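Side-chain contacts in diacylglycerol O-acyltransferase (Marinobacter hydrocarbonoclasticus, PDB 6CHJ), which probably transfers the acyl group of acyl-CoA to a 1,2-diacylglycerol to make triacylglycerol, and probably also makes wax esters: residues Pro36-Tyr39 against Val40-Ala44; Ala44-Leu47 against Arg48-Thr51; Glu74-Leu78 against Glu79-Arg83; Met108-Glu111 against Arg112-Glu116. All coordinates share one frame; numbering follows the deposited sequence.

Contact 1: Pro36-Tyr39 against Val40-Ala44; sequences PDDY and VAQLA
Gln-42 N donates to Asp-38 O (3.2 Å, N-H...O angle 171°) and Leu-43 N to Tyr-39 O (3.0 Å), two i to i+4 backbone bonds that start helix 39-49 directly behind a type I beta turn running from Pro-36 to Tyr-39. Asp-38 stands at the N-cap position, yet its carboxylate makes no capping bond, and the entry into the helix rests on main-chain carbonyls. Its CG is wedged between backbone N and carbonyl carbon (chi1 68°), which brings OD1 across the Gln-42 chain at a slant, 3.8 Å from Gln-42 CG. The carboxylate and the Gln-42 amide are turned 24° from each other, without a hydrogen bond between them. Bending at chi2, Gln-42 folds its amide back over the turn. Tyr-39 reaches along the helix instead: CG is anti to the backbone N, and the ring runs beside the next turn so that its OH comes within 4.1 Å of Leu-43 CD2. Tyr-39 CD2 lies 4.4 Å from Val-40 CG2, a looser apolar touch. Val-40 and Leu-43 both pack on Leu-119 and Phe-128, which joins this helix start to strands 115-121 and 127-135, while Ala-41 meets Thr-89 of the second subunit. On the Pro-36 side the amide oxygen of Gln-42, OE1, rests against the proline ring, 3.3 Å from Pro-36 CG.

Contact 2: Ala44-Leu47 against Arg48-Thr51; sequences ADQL and RQKT
Gln-46 O takes two backbone donors at once, Gln-49 N and Lys-50 N, each 3.3 Å from it and each only a weak bond. The Lys-50 bond is much the straighter (157° at the hydrogen, against 120° for Gln-49), and the pairing of i+3 and i+4 donors on one carbonyl fits a helix that is loosening at its last turn. One step earlier the pattern is still regular: Arg-48 N donates to Ala-44 O at 3.0 Å. Side chains follow the same carbonyls. Lys-50 lays its CG 3.1 Å from Gln-46 O before bends at chi2 and chi3 carry its ammonium end away, and its backbone leaves helical geometry (psi 100°). On the neighbouring flank the Gln-46 chain, its CG anti to the backbone N, bends at chi2 and brings OE1 3.5 Å from Gln-49 CG; this is a contact with an aliphatic carbon, and the two amide groups share no bond. Arg-48 sends CG 3.3 Å from Ala-44 O and then, bent at chi3, turns its guanidinium toward the side of Ala-44 and Asp-45. Asp-45 OD1 lies at the edge of its guanidinium, near the plane, but at 4.4 Å from Arg-48 NE it is beyond a salt bridge and can add only a longer-range attraction. The salt bridge of Arg-48 is made instead by NH1 to Glu-79. With Arg-48 and Leu-47 packed on Phe-82, and Ala-44 and Arg-48 on Phe-84, this end of helix 39-49 lies against strand 82-86, while Leu-47 also meets the loop residues Pro-163 and Trp-165.

Contact 3: Glu74-Leu78 against Glu79-Arg83; sequences EHLDL and EHHFR
Glu-79 N points at Asp-77 OD1, 3.0 Å away in a weak, bent bond, and begins a short helical turn in which Asp-77 receives successive backbone N-H groups. The carboxylate of Glu-79 turns to Arg-48 NH1, with which it forms a salt bridge. His-80 N divides itself between two oxygens of Asp-77: it donates to Asp-77 O at 2.7 Å and, weakly, to Asp-77 OD1. That carboxylate is placed by an anti chi1 (174°), which swings it across the start of the helix. His-81 brings a side-chain donor to the same carbonyl, ND1 lying 3.3 Å from Asp-77 O, with the oxygen near the ring plane. His-80 N and His-81 ND1 approach from opposite faces of the carbonyl plane, both well out of it. One face of the His-81 ring carries Leu-76, whose CD1 sits 4.0 Å from the centroid in a CH-pi contact; His-80 CD2 lies over the other. Replacing the His-81 ring by the methyl of an alanine is likely to leave Asp-77 O without its side-chain donor and to open a gap beneath Leu-76. Phe-82 N closes the turn on Leu-78 O (2.8 Å, 159°), with Phe-82 CB 4.1 Å from Leu-78 CG, and its backbone then leaves helical angles. Arg-83 reaches back with NE and NH2, side-on, to His-80 O. The whole is an aspartate N-cap on a one-turn helix that passes straight into strand 82-86, whose neighbour in the sheet is strand 115-121.

Contact 4: Met108-Glu111 against Arg112-Glu116; sequences MDRE and RPMWE
A type I beta turn from Asp-109 to Arg-112 reverses the chain between helix 93-105 and strand 115-121, and the end-to-end directions of 108-111 and 112-116 differ by 152°. Within it Asp-109 OD1 accepts weakly from Glu-111 N, as in an Asx turn, while OD2 rests against the aliphatic part of Arg-112, 3.7 Å from its CG. The carboxylate and guanidinium planes stand 79° apart and do not meet. Just before the turn, Met-108 carries the contact. With its chain extended at chi2 and bent at chi3 (65°), it brings the methyl CE against the Met-114 carbonyl group, 3.4 Å from Met-114 C, while SD lies 4.2 Å from Met-114 CB. The same CE comes 3.8 Å from Glu-116 OE2, an oxygen whose partner OE1 bonds to His-118. Without the Met-108 thioether, as with an alanine, the Met-114 carbonyl would probably lose its methyl packing and a gap would open beside Glu-116 OE2. Met-114, the centre of an inverse gamma turn, sends its own SD the other way, 3.8 Å from Arg-110 CG. Arg-110 spends its guanidinium elsewhere, on Leu-12 O and Glu-15, and Arg-112 NH1 bonds weakly to Ser-238 of the second subunit. Since no hydrogen bond passes between 108-111 and 112-116, the two sides meet by packing of methionine methyl and sulfur atoms and of methylenes, while the polar ends of Arg-110, Arg-112 and Glu-116 are turned to partners outside.

How the contacts relate
Each contact closes only a few residues, and none nests in or crosses another: contacts 1 and 2 overlap at Ala-44, then 3 and 4 follow in series. Contact 1 starts helix 39-49 and contact 2 ends it. After the 59-64 and 67-72 strand pair, contact 3 turns the chain into strand 82-86. Its Glu-79 pairs with Arg-48 of contact 2, and Leu-78 CD2 packs against the carbonyl oxygens of Leu-47, Arg-48 and Lys-50. Contact 4, after helix 93-105, feeds strand 115-121, the neighbour of 82-86, with Pro-113 and Trp-115 meeting His-81. Contacts 1 and 4 stay about 12 Å apart at their nearest atoms. Contact 3 thus joins the helix end to the sheet.

Contact 1: Pro36-Tyr39 against Val40-Ala44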
loop_
_atom_site.group_PDB
_atom_site.type_symbol
_atom_site.label_atom_id
_atom_site.label_comp_id
_atom_site.label_asym_id
_atom_site.label_seq_id
_atom_site.Cartn_x
_atom_site.Cartn_y
_atom_site.Cartn_z
ATOM N N PRO B 36 -31.811 1.280 -4.920
ATOM C CA PRO B 36 -31.596 0.631 -6.218
ATOM C C PRO B 36 -30.452 -0.369 -6.129
ATOM O O PRO B 36 -29.524 -0.208 -5.335
ATOM C CB PRO B 36 -31.253 1.799 -7.145
ATOM C CG PRO B 36 -30.720 2.846 -6.232
ATOM C CD PRO B 36 -31.475 2.711 -4.948
ATOM N N ASP B 37 -30.542 -1.419 -6.947
ATOM C CA ASP B 37 -29.526 -2.464 -7.041
ATOM C C ASP B 37 -28.105 -1.909 -7.111
ATOM O O ASP B 37 -27.153 -2.572 -6.688
ATOM C CB ASP B 37 -29.779 -3.334 -8.277
ATOM C CG ASP B 37 -30.861 -4.367 -8.056
ATOM O OD1 ASP B 37 -31.071 -4.746 -6.888
ATOM O OD2 ASP B 37 -31.495 -4.803 -9.048
ATOM N N ASP B 38 -27.948 -0.702 -7.651
ATOM C CA ASP B 38 -26.645 -0.093 -7.869
ATOM C C ASP B 38 -26.380 1.043 -6.884
ATOM O O ASP B 38 -25.722 2.030 -7.222
ATOM C CB ASP B 38 -26.533 0.403 -9.309
ATOM C CG ASP B 38 -27.470 1.587 -9.615
ATOM O OD1 ASP B 38 -28.418 1.855 -8.835
ATOM O OD2 ASP B 38 -27.245 2.256 -10.650
ATOM N N TYR B 39 -26.851 0.896 -5.638
ATOM C CA TYR B 39 -26.833 2.008 -4.682
ATOM C C TYR B 39 -25.422 2.450 -4.310
ATOM O O TYR B 39 -25.210 3.630 -4.001
ATOM C CB TYR B 39 -27.597 1.638 -3.403
ATOM C CG TYR B 39 -27.310 2.571 -2.242
ATOM C CD1 TYR B 39 -27.810 3.866 -2.224
ATOM C CD2 TYR B 39 -26.517 2.160 -1.170
ATOM C CE1 TYR B 39 -27.547 4.727 -1.162
ATOM C CE2 TYR B 39 -26.236 3.014 -0.109
ATOM C CZ TYR B 39 -26.754 4.298 -0.107
ATOM O OH TYR B 39 -26.474 5.155 0.946
ATOM N N VAL B 40 -24.449 1.541 -4.294
ATOM C CA VAL B 40 -23.126 1.963 -3.843
ATOM C C VAL B 40 -22.459 2.822 -4.915
ATOM O O VAL B 40 -21.938 3.907 -4.619
ATOM C CB VAL B 40 -22.259 0.758 -3.427
ATOM C CG1 VAL B 40 -21.018 1.234 -2.702
ATOM C CG2 VAL B 40 -23.054 -0.164 -2.491
ATOM N N ALA B 41 -22.534 2.393 -6.184
ATOM C CA ALA B 41 -21.972 3.214 -7.257
ATOM C C ALA B 41 -22.584 4.614 -7.263
ATOM O O ALA B 41 -21.864 5.611 -7.433
ATOM C CB ALA B 41 -22.154 2.524 -8.604
ATOM N N GLN B 42 -23.902 4.714 -7.025
ATOM C CA GLN B 42 -24.534 6.021 -6.828
ATOM C C GLN B 42 -23.890 6.779 -5.674
ATOM O O GLN B 42 -23.664 7.992 -5.765
ATOM C CB GLN B 42 -26.036 5.861 -6.557
ATOM C CG GLN B 42 -26.810 5.106 -7.613
ATOM C CD GLN B 42 -28.171 5.703 -7.936
ATOM O OE1 GLN B 42 -29.134 5.571 -7.165
ATOM N NE2 GLN B 42 -28.261 6.349 -9.094
ATOM N N LEU B 43 -23.616 6.078 -4.562
ATOM C CA LEU B 43 -23.047 6.738 -3.387
ATOM C C LEU B 43 -21.646 7.268 -3.675
ATOM O O LEU B 43 -21.295 8.397 -3.287
ATOM C CB LEU B 43 -23.016 5.771 -2.199
ATOM C CG LEU B 43 -22.288 6.286 -0.950
ATOM C CD1 LEU B 43 -22.794 7.664 -0.564
ATOM C CD2 LEU B 43 -22.422 5.299 0.231
ATOM N N ALA B 44 -20.814 6.447 -4.325
ATOM C CA ALA B 44 -19.455 6.887 -4.613
ATOM C C ALA B 44 -19.481 8.173 -5.416
ATOM O O ALA B 44 -18.697 9.092 -5.157
ATOM C CB ALA B 44 -18.691 5.792 -5.356
#

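Contact 2: Ala44-Leu47 against Arg48-Thr51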
loop_
_atom_site.group_PDB
_atom_site.type_symbol
_atom_site.label_atom_id
_atom_site.label_comp_id
_atom_site.label_asym_id
_atom_site.label_seq_id
_atom_site.Cartn_x
_atom_site.Cartn_y
_atom_site.Cartn_z
ATOM N N ALA B 44 -20.814 6.447 -4.325
ATOM C CA ALA B 44 -19.455 6.887 -4.613
ATOM C C ALA B 44 -19.481 8.173 -5.416
ATOM O O ALA B 44 -18.697 9.092 -5.157
ATOM C CB ALA B 44 -18.691 5.792 -5.356
ATOM N N ASP B 45 -20.441 8.287 -6.342
ATOM C CA ASP B 45 -20.487 9.447 -7.226
ATOM C C ASP B 45 -20.691 10.744 -6.449
ATOM O O ASP B 45 -20.035 11.751 -6.737
ATOM C CB ASP B 45 -21.576 9.245 -8.273
ATOM C CG ASP B 45 -21.111 8.363 -9.411
ATOM O OD1 ASP B 45 -19.939 8.538 -9.824
ATOM O OD2 ASP B 45 -21.895 7.485 -9.866
ATOM N N GLN B 46 -21.569 10.745 -5.443
ATOM C CA GLN B 46 -21.799 11.994 -4.723
ATOM C C GLN B 46 -20.768 12.241 -3.636
ATOM O O GLN B 46 -20.573 13.393 -3.241
ATOM C CB GLN B 46 -23.222 12.044 -4.138
ATOM C CG GLN B 46 -23.728 13.503 -3.907
ATOM C CD GLN B 46 -24.189 14.227 -5.199
ATOM O OE1 GLN B 46 -23.498 14.207 -6.231
ATOM N NE2 GLN B 46 -25.341 14.896 -5.124
ATOM N N LEU B 47 -20.088 11.199 -3.150
ATOM C CA LEU B 47 -19.002 11.441 -2.208
ATOM C C LEU B 47 -17.826 12.102 -2.911
ATOM O O LEU B 47 -17.162 12.975 -2.334
ATOM C CB LEU B 47 -18.579 10.133 -1.525
ATOM C CG LEU B 47 -19.476 9.674 -0.357
ATOM C CD1 LEU B 47 -19.251 8.199 0.012
ATOM C CD2 LEU B 47 -19.335 10.580 0.853
ATOM N N ARG B 48 -17.568 11.713 -4.169
ATOM C CA ARG B 48 -16.511 12.356 -4.949
ATOM C C ARG B 48 -16.766 13.847 -5.085
ATOM O O ARG B 48 -15.827 14.650 -5.084
ATOM C CB ARG B 48 -16.413 11.720 -6.330
ATOM C CG ARG B 48 -15.846 10.331 -6.324
ATOM C CD ARG B 48 -15.408 9.973 -7.720
ATOM N NE ARG B 48 -15.849 8.644 -8.128
ATOM C CZ ARG B 48 -15.115 7.550 -7.962
ATOM N NH1 ARG B 48 -13.924 7.645 -7.379
ATOM N NH2 ARG B 48 -15.571 6.369 -8.374
ATOM N N GLN B 49 -18.037 14.230 -5.196
ATOM C CA GLN B 49 -18.399 15.640 -5.280
ATOM C C GLN B 49 -17.988 16.386 -4.020
ATOM O O GLN B 49 -17.335 17.433 -4.091
ATOM C CB GLN B 49 -19.904 15.776 -5.520
ATOM C CG GLN B 49 -20.304 15.520 -6.947
ATOM C CD GLN B 49 -19.382 16.243 -7.889
ATOM O OE1 GLN B 49 -18.571 15.629 -8.588
ATOM N NE2 GLN B 49 -19.475 17.570 -7.895
ATOM N N LYS B 50 -18.351 15.848 -2.855
ATOM C CA LYS B 50 -18.107 16.508 -1.580
ATOM C C LYS B 50 -16.625 16.820 -1.392
ATOM O O LYS B 50 -15.840 15.948 -1.005
ATOM C CB LYS B 50 -18.641 15.641 -0.447
ATOM C CG LYS B 50 -20.057 15.148 -0.712
ATOM C CD LYS B 50 -20.921 15.206 0.541
ATOM C CE LYS B 50 -20.971 16.628 1.098
ATOM N NZ LYS B 50 -21.806 16.751 2.334
ATOM N N THR B 51 -16.247 18.073 -1.657
ATOM C CA THR B 51 -14.854 18.492 -1.732
ATOM C C THR B 51 -14.408 19.324 -0.534
ATOM O O THR B 51 -13.203 19.530 -0.359
ATOM C CB THR B 51 -14.615 19.280 -3.033
ATOM O OG1 THR B 51 -15.064 18.503 -4.146
ATOM C CG2 THR B 51 -13.136 19.586 -3.246
#

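Contact 3: Glu74-Leu78 against Glu79-Arg83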
loop_
_atom_site.group_PDB
_atom_site.type_symbol
_atom_site.label_atom_id
_atom_site.label_comp_id
_atom_site.label_asym_id
_atom_site.label_seq_id
_atom_site.Cartn_x
_atom_site.Cartn_y
_atom_site.Cartn_z
ATOM N N GLU B 74 -3.037 23.250 1.043
ATOM C CA GLU B 74 -3.692 24.118 0.075
ATOM C C GLU B 74 -4.341 23.310 -1.044
ATOM O O GLU B 74 -5.483 23.589 -1.438
ATOM C CB GLU B 74 -2.678 25.114 -0.488
ATOM C CG GLU B 74 -2.012 26.001 0.570
ATOM C CD GLU B 74 -2.595 27.405 0.624
ATOM O OE1 GLU B 74 -1.808 28.380 0.542
ATOM O OE2 GLU B 74 -3.838 27.530 0.738
ATOM N N HIS B 75 -3.645 22.293 -1.553
ATOM C CA HIS B 75 -4.094 21.527 -2.717
ATOM C C HIS B 75 -4.289 20.065 -2.316
ATOM O O HIS B 75 -3.404 19.227 -2.530
ATOM C CB HIS B 75 -3.081 21.669 -3.915
ATOM C CG HIS B 75 -2.353 22.980 -3.955
ATOM N ND1 HIS B 75 -1.298 23.273 -3.115
ATOM C CD2 HIS B 75 -2.522 24.071 -4.739
ATOM C CE1 HIS B 75 -0.855 24.489 -3.374
ATOM N NE2 HIS B 75 -1.579 24.995 -4.355
ATOM N N LEU B 76 -5.464 19.754 -1.754
ATOM C CA LEU B 76 -5.809 18.370 -1.451
ATOM C C LEU B 76 -6.578 17.755 -2.616
ATOM O O LEU B 76 -7.494 18.370 -3.175
ATOM C CB LEU B 76 -6.625 18.258 -0.157
ATOM C CG LEU B 76 -7.106 16.844 0.215
ATOM C CD1 LEU B 76 -7.099 16.621 1.722
ATOM C CD2 LEU B 76 -8.499 16.547 -0.317
ATOM N N ASP B 77 -6.206 16.532 -2.965
ATOM C CA ASP B 77 -6.760 15.810 -4.106
ATOM C C ASP B 77 -7.692 14.725 -3.562
ATOM O O ASP B 77 -7.239 13.641 -3.162
ATOM C CB ASP B 77 -5.605 15.256 -4.938
ATOM C CG ASP B 77 -6.049 14.365 -6.089
ATOM O OD1 ASP B 77 -7.203 13.899 -6.124
ATOM O OD2 ASP B 77 -5.193 14.105 -6.965
ATOM N N LEU B 78 -9.002 15.014 -3.570
ATOM C CA LEU B 78 -9.928 14.123 -2.879
ATOM C C LEU B 78 -9.930 12.737 -3.494
ATOM O O LEU B 78 -10.238 11.761 -2.803
ATOM C CB LEU B 78 -11.363 14.699 -2.835
ATOM C CG LEU B 78 -12.336 13.749 -2.116
ATOM C CD1 LEU B 78 -12.061 13.796 -0.623
ATOM C CD2 LEU B 78 -13.793 14.042 -2.384
ATOM N N GLU B 79 -9.592 12.608 -4.768
ATOM C CA GLU B 79 -9.599 11.255 -5.305
ATOM C C GLU B 79 -8.322 10.499 -4.972
ATOM O O GLU B 79 -8.223 9.294 -5.272
ATOM C CB GLU B 79 -9.843 11.254 -6.813
ATOM C CG GLU B 79 -10.499 9.958 -7.336
ATOM C CD GLU B 79 -11.580 9.330 -6.412
ATOM O OE1 GLU B 79 -12.266 10.055 -5.639
ATOM O OE2 GLU B 79 -11.762 8.086 -6.486
ATOM N N HIS B 80 -7.352 11.169 -4.344
ATOM C CA HIS B 80 -6.310 10.403 -3.674
ATOM C C HIS B 80 -6.802 9.823 -2.349
ATOM O O HIS B 80 -6.528 8.658 -2.046
ATOM C CB HIS B 80 -5.067 11.263 -3.428
ATOM C CG HIS B 80 -4.031 10.568 -2.613
ATOM N ND1 HIS B 80 -3.173 9.627 -3.150
ATOM C CD2 HIS B 80 -3.747 10.636 -1.290
ATOM C CE1 HIS B 80 -2.397 9.158 -2.187
ATOM N NE2 HIS B 80 -2.728 9.748 -1.052
ATOM N N HIS B 81 -7.526 10.614 -1.544
ATOM C CA HIS B 81 -7.917 10.166 -0.209
ATOM C C HIS B 81 -9.187 9.305 -0.217
ATOM O O HIS B 81 -9.329 8.409 0.623
ATOM C CB HIS B 81 -8.100 11.376 0.716
ATOM C CG HIS B 81 -6.867 12.210 0.888
ATOM N ND1 HIS B 81 -6.489 13.182 -0.015
ATOM C CD2 HIS B 81 -5.940 12.238 1.875
ATOM C CE1 HIS B 81 -5.378 13.764 0.404
ATOM N NE2 HIS B 81 -5.024 13.212 1.549
ATOM N N PHE B 82 -10.112 9.541 -1.141
ATOM C CA PHE B 82 -11.358 8.783 -1.217
ATOM C C PHE B 82 -11.305 7.788 -2.367
ATOM O O PHE B 82 -10.965 8.158 -3.492
ATOM C CB PHE B 82 -12.558 9.708 -1.397
ATOM C CG PHE B 82 -13.831 8.973 -1.661
ATOM C CD1 PHE B 82 -14.294 8.031 -0.750
ATOM C CD2 PHE B 82 -14.560 9.204 -2.820
ATOM C CE1 PHE B 82 -15.464 7.337 -0.983
ATOM C CE2 PHE B 82 -15.730 8.526 -3.064
ATOM C CZ PHE B 82 -16.185 7.581 -2.143
ATOM N N ARG B 83 -11.672 6.532 -2.098
ATOM C CA ARG B 83 -11.488 5.481 -3.086
ATOM C C ARG B 83 -12.695 4.565 -3.123
ATOM O O ARG B 83 -13.250 4.198 -2.081
ATOM C CB ARG B 83 -10.224 4.666 -2.804
ATOM C CG ARG B 83 -8.998 5.538 -2.845
ATOM C CD ARG B 83 -7.728 4.778 -2.962
ATOM N NE ARG B 83 -6.619 5.659 -2.606
ATOM C CZ ARG B 83 -5.436 5.226 -2.201
ATOM N NH1 ARG B 83 -5.221 3.923 -2.109
ATOM N NH2 ARG B 83 -4.478 6.085 -1.877
#

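Contact 4: Met108-Glu111 against Arg112-Glu116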
loop_
_atom_site.group_PDB
_atom_site.type_symbol
_atom_site.label_atom_id
_atom_site.label_comp_id
_atom_site.label_asym_id
_atom_site.label_seq_id
_atom_site.Cartn_x
_atom_site.Cartn_y
_atom_site.Cartn_z
ATOM N N MET B 108 1.219 4.867 4.496
ATOM C CA MET B 108 0.585 6.049 3.943
ATOM C C MET B 108 1.645 7.043 3.488
ATOM O O MET B 108 2.767 7.057 3.985
ATOM C CB MET B 108 -0.337 6.716 4.961
ATOM C CG MET B 108 -1.139 5.771 5.773
ATOM S SD MET B 108 -2.395 6.578 6.766
ATOM C CE MET B 108 -3.431 7.206 5.425
ATOM N N ASP B 109 1.257 7.898 2.549
ATOM C CA ASP B 109 2.142 8.918 1.996
ATOM C C ASP B 109 2.235 10.104 2.952
ATOM O O ASP B 109 1.219 10.738 3.258
ATOM C CB ASP B 109 1.588 9.355 0.644
ATOM C CG ASP B 109 2.486 10.322 -0.085
ATOM O OD1 ASP B 109 3.680 10.507 0.272
ATOM O OD2 ASP B 109 1.964 10.887 -1.060
ATOM N N ARG B 110 3.444 10.426 3.409
ATOM C CA ARG B 110 3.580 11.498 4.397
ATOM C C ARG B 110 3.427 12.894 3.803
ATOM O O ARG B 110 3.233 13.854 4.559
ATOM C CB ARG B 110 4.926 11.393 5.108
ATOM C CG ARG B 110 4.842 10.588 6.390
ATOM C CD ARG B 110 6.160 10.547 7.123
ATOM N NE ARG B 110 6.133 9.443 8.063
ATOM C CZ ARG B 110 7.112 9.118 8.893
ATOM N NH1 ARG B 110 8.245 9.818 8.910
ATOM N NH2 ARG B 110 6.939 8.087 9.719
ATOM N N GLU B 111 3.504 13.032 2.481
ATOM C CA GLU B 111 3.428 14.337 1.845
ATOM C C GLU B 111 1.994 14.851 1.685
ATOM O O GLU B 111 1.808 16.001 1.262
ATOM C CB GLU B 111 4.143 14.284 0.492
ATOM C CG GLU B 111 5.685 14.277 0.596
ATOM C CD GLU B 111 6.306 15.652 0.326
ATOM O OE1 GLU B 111 6.933 15.845 -0.744
ATOM O OE2 GLU B 111 6.160 16.547 1.184
ATOM N N ARG B 112 0.985 14.054 2.018
ATOM C CA ARG B 112 -0.401 14.490 2.014
ATOM C C ARG B 112 -1.027 14.201 3.364
ATOM O O ARG B 112 -0.509 13.382 4.130
ATOM C CB ARG B 112 -1.191 13.792 0.905
ATOM C CG ARG B 112 -0.403 13.677 -0.364
ATOM C CD ARG B 112 -1.251 13.057 -1.413
ATOM N NE ARG B 112 -1.888 14.097 -2.209
ATOM C CZ ARG B 112 -1.822 14.155 -3.530
ATOM N NH1 ARG B 112 -1.157 13.226 -4.206
ATOM N NH2 ARG B 112 -2.424 15.141 -4.167
ATOM N N PRO B 113 -2.116 14.889 3.709
ATOM C CA PRO B 113 -2.843 14.543 4.937
ATOM C C PRO B 113 -3.076 13.043 4.989
ATOM O O PRO B 113 -3.409 12.412 3.984
ATOM C CB PRO B 113 -4.158 15.328 4.815
ATOM C CG PRO B 113 -4.178 15.851 3.398
ATOM C CD PRO B 113 -2.767 15.988 2.981
ATOM N N MET B 114 -2.835 12.455 6.150
ATOM C CA MET B 114 -2.644 11.014 6.214
ATOM C C MET B 114 -3.945 10.312 6.604
ATOM O O MET B 114 -4.085 9.709 7.671
ATOM C CB MET B 114 -1.497 10.694 7.156
ATOM C CG MET B 114 -0.214 11.416 6.752
ATOM S SD MET B 114 1.250 10.855 7.633
ATOM C CE MET B 114 1.570 12.255 8.727
ATOM N N TRP B 115 -4.906 10.366 5.680
ATOM C CA TRP B 115 -6.138 9.623 5.869
ATOM C C TRP B 115 -6.597 9.067 4.531
ATOM O O TRP B 115 -6.315 9.637 3.480
ATOM C CB TRP B 115 -7.227 10.489 6.493
ATOM C CG TRP B 115 -7.625 11.668 5.667
ATOM C CD1 TRP B 115 -7.076 12.919 5.706
ATOM C CD2 TRP B 115 -8.673 11.719 4.691
ATOM N NE1 TRP B 115 -7.710 13.741 4.809
ATOM C CE2 TRP B 115 -8.696 13.030 4.173
ATOM C CE3 TRP B 115 -9.588 10.785 4.198
ATOM C CZ2 TRP B 115 -9.605 13.429 3.191
ATOM C CZ3 TRP B 115 -10.493 11.183 3.227
ATOM C CH2 TRP B 115 -10.497 12.493 2.739
ATOM N N GLU B 116 -7.274 7.925 4.580
ATOM C CA GLU B 116 -7.954 7.373 3.419
ATOM C C GLU B 116 -9.312 6.857 3.860
ATOM O O GLU B 116 -9.445 6.323 4.968
ATOM C CB GLU B 116 -7.172 6.230 2.781
ATOM C CG GLU B 116 -5.841 6.625 2.182
ATOM C CD GLU B 116 -4.902 5.442 2.001
ATOM O OE1 GLU B 116 -5.370 4.282 1.909
ATOM O OE2 GLU B 116 -3.676 5.678 1.967
#